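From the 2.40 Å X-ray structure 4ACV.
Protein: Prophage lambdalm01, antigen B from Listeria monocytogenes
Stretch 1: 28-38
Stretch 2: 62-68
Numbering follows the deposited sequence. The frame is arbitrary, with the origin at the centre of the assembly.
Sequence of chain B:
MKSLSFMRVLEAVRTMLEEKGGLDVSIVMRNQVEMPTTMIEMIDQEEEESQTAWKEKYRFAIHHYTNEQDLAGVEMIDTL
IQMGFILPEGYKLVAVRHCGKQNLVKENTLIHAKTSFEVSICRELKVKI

Stretch 1 (28-38) VMRNQVEMPTT
Stretch 2 (62-68) IHHYTNE

Antiparallel pairing of residues 37-38 with strand 62-66 joins the two stretches, burying 511 Å² summed over both sides. Thr 37 and Tyr 65 form the hydrogen-bonded pair (CA-CA 5.2 Å): Thr 37 N donates to Tyr 65 O at 3.1 Å, and Tyr 65 N to Thr 37 O at 2.9 Å. Thr 38 and His 64 form the next, non-hydrogen-bonded pair (CA-CA 4.7 Å), where Thr 38 CA approaches His 63 O at 3.3 Å. Both strands are extended.

On the face of Thr 38 and His 64, chi1 m (-52°) in Thr 38 and t (-167°) with chi2 51° in His 64 bring OG1 of Thr 38 to ND1 of His 64, a 2.9 Å hydrogen bond near the imidazole plane. On the face of Thr 37 and Tyr 65, Thr 37 (chi1 t, 179°) sets CG2 4.0 Å from Tyr 65 CD1. Tyr 65 (chi1 m, chi2 82°) presents one ring face to Val 33, whose t rotamer sets CG1 4.0 Å from the ring centroid, 12° off the normal, a CH-pi contact. Met 29 leaves the backbone sideways, but its t, p, t side chain brings its end nearer, placing CE over one face of the His 63 ring (m, chi2 -89°), 3.6 Å from the centroid in a CH-pi contact, with SD oblique at 4.1 Å from the same centroid. The C-gamma exo ring of Pro 36 meets the Asn 67 side chain (chi1 m, chi2 151°) by van der Waals contact, CG to ND2 3.5 Å; a carbon offers the amide no hydrogen bond.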

# COMPACT_ATOMS: atom_id res chain seq x y z
N VAL B 28 14.87 -1.96 -22.66
CA VAL B 28 13.55 -1.36 -22.70
C VAL B 28 12.50 -2.37 -22.27
O VAL B 28 12.33 -3.42 -22.90
CB VAL B 28 13.22 -0.82 -24.10
CG1 VAL B 28 11.78 -0.35 -24.16
CG2 VAL B 28 14.20 0.29 -24.48
N MET B 29 11.80 -2.06 -21.19
CA MET B 29 10.71 -2.89 -20.72
C MET B 29 9.53 -2.78 -21.70
O MET B 29 9.19 -1.69 -22.14
CB MET B 29 10.29 -2.44 -19.31
CG MET B 29 9.29 -3.38 -18.65
SD MET B 29 9.81 -5.12 -18.79
CE MET B 29 8.30 -5.94 -18.26
N ARG B 30 8.94 -3.92 -22.06
CA ARG B 30 7.77 -3.94 -22.93
C ARG B 30 6.61 -4.55 -22.17
O ARG B 30 6.77 -5.57 -21.50
CB ARG B 30 8.03 -4.77 -24.20
CG ARG B 30 8.96 -4.12 -25.22
N ASN B 31 5.44 -3.92 -22.26
CA ASN B 31 4.28 -4.38 -21.51
C ASN B 31 3.49 -5.47 -22.24
O ASN B 31 2.72 -6.20 -21.63
CB ASN B 31 3.37 -3.20 -21.15
N GLN B 32 3.69 -5.56 -23.55
CA GLN B 32 3.01 -6.56 -24.36
C GLN B 32 4.01 -7.48 -25.06
O GLN B 32 4.56 -7.13 -26.10
CB GLN B 32 2.10 -5.89 -25.40
N VAL B 33 4.24 -8.65 -24.47
CA VAL B 33 5.17 -9.63 -25.03
C VAL B 33 4.41 -10.83 -25.61
O VAL B 33 3.52 -11.38 -24.96
CB VAL B 33 6.18 -10.11 -23.95
CG1 VAL B 33 7.11 -11.19 -24.50
CG2 VAL B 33 6.98 -8.94 -23.42
N GLU B 34 4.77 -11.23 -26.83
CA GLU B 34 4.14 -12.39 -27.46
C GLU B 34 5.15 -13.32 -28.11
O GLU B 34 4.81 -14.12 -28.98
CB GLU B 34 3.09 -11.95 -28.50
N MET B 35 6.41 -13.22 -27.68
CA MET B 35 7.45 -14.10 -28.19
C MET B 35 8.62 -14.10 -27.22
O MET B 35 8.83 -13.14 -26.48
CB MET B 35 7.90 -13.67 -29.58
N PRO B 36 9.39 -15.19 -27.20
CA PRO B 36 10.54 -15.24 -26.28
C PRO B 36 11.42 -13.99 -26.38
O PRO B 36 11.60 -13.42 -27.45
CB PRO B 36 11.29 -16.50 -26.72
CG PRO B 36 10.20 -17.39 -27.31
CD PRO B 36 9.23 -16.44 -27.96
N THR B 37 11.96 -13.56 -25.24
CA THR B 37 12.78 -12.37 -25.18
C THR B 37 13.33 -12.19 -23.78
O THR B 37 12.78 -12.72 -22.80
CB THR B 37 12.00 -11.10 -25.59
OG1 THR B 37 12.85 -9.95 -25.50
CG2 THR B 37 10.77 -10.88 -24.70
N THR B 38 14.43 -11.45 -23.68
CA THR B 38 15.00 -11.10 -22.39
C THR B 38 15.14 -9.60 -22.26
O THR B 38 15.77 -8.96 -23.10
CB THR B 38 16.35 -11.76 -22.19
OG1 THR B 38 16.23 -13.16 -22.44
CG2 THR B 38 16.84 -11.51 -20.75
N ILE B 62 15.16 -8.69 -14.17
CA ILE B 62 15.35 -9.35 -15.45
C ILE B 62 14.11 -10.16 -15.80
O ILE B 62 13.71 -11.03 -15.02
CB ILE B 62 16.57 -10.27 -15.45
CG1 ILE B 62 17.82 -9.47 -15.10
CG2 ILE B 62 16.71 -10.95 -16.81
CD1 ILE B 62 18.14 -8.38 -16.10
N HIS B 63 13.52 -9.87 -16.95
CA HIS B 63 12.37 -10.60 -17.46
C HIS B 63 12.79 -11.57 -18.55
O HIS B 63 13.20 -11.14 -19.63
CB HIS B 63 11.31 -9.65 -18.01
CG HIS B 63 10.69 -8.78 -16.97
ND1 HIS B 63 9.58 -9.16 -16.25
CD2 HIS B 63 11.03 -7.55 -16.50
CE1 HIS B 63 9.25 -8.20 -15.41
NE2 HIS B 63 10.12 -7.22 -15.54
N HIS B 64 12.69 -12.86 -18.27
CA HIS B 64 13.09 -13.91 -19.21
C HIS B 64 11.86 -14.70 -19.68
O HIS B 64 11.34 -15.54 -18.94
CB HIS B 64 14.12 -14.83 -18.54
CG HIS B 64 14.83 -15.75 -19.48
ND1 HIS B 64 15.44 -15.31 -20.64
CD2 HIS B 64 15.05 -17.09 -19.42
CE1 HIS B 64 16.00 -16.34 -21.25
NE2 HIS B 64 15.78 -17.43 -20.54
N TYR B 65 11.40 -14.42 -20.90
CA TYR B 65 10.28 -15.15 -21.50
C TYR B 65 10.77 -16.22 -22.46
O TYR B 65 11.56 -15.95 -23.35
CB TYR B 65 9.37 -14.21 -22.30
CG TYR B 65 8.67 -13.16 -21.50
CD1 TYR B 65 9.31 -11.98 -21.15
CD2 TYR B 65 7.34 -13.32 -21.11
CE1 TYR B 65 8.66 -10.99 -20.42
CE2 TYR B 65 6.68 -12.35 -20.39
CZ TYR B 65 7.34 -11.18 -20.05
OH TYR B 65 6.70 -10.19 -19.33
N THR B 66 10.27 -17.44 -22.28
CA THR B 66 10.67 -18.55 -23.12
C THR B 66 9.45 -19.41 -23.44
O THR B 66 8.44 -19.34 -22.74
CB THR B 66 11.69 -19.42 -22.40
OG1 THR B 66 11.25 -19.65 -21.06
CG2 THR B 66 13.04 -18.73 -22.36
N ASN B 67 9.56 -20.20 -24.49
CA ASN B 67 8.49 -21.13 -24.87
C ASN B 67 8.17 -22.17 -23.79
O ASN B 67 7.08 -22.73 -23.75
CB ASN B 67 8.87 -21.84 -26.16
CG ASN B 67 8.77 -20.95 -27.36
OD1 ASN B 67 9.49 -21.13 -28.34
ND2 ASN B 67 7.89 -19.96 -27.29
N GLU B 68 9.15 -22.43 -22.93
CA GLU B 68 8.98 -23.38 -21.84
C GLU B 68 10.05 -23.16 -20.76
O GLU B 68 10.92 -22.31 -20.92
CB GLU B 68 9.06 -24.80 -22.38
CG GLU B 68 10.43 -25.19 -22.86
CD GLU B 68 10.41 -26.53 -23.55
OE1 GLU B 68 9.36 -26.88 -24.12
OE2 GLU B 68 11.45 -27.23 -23.52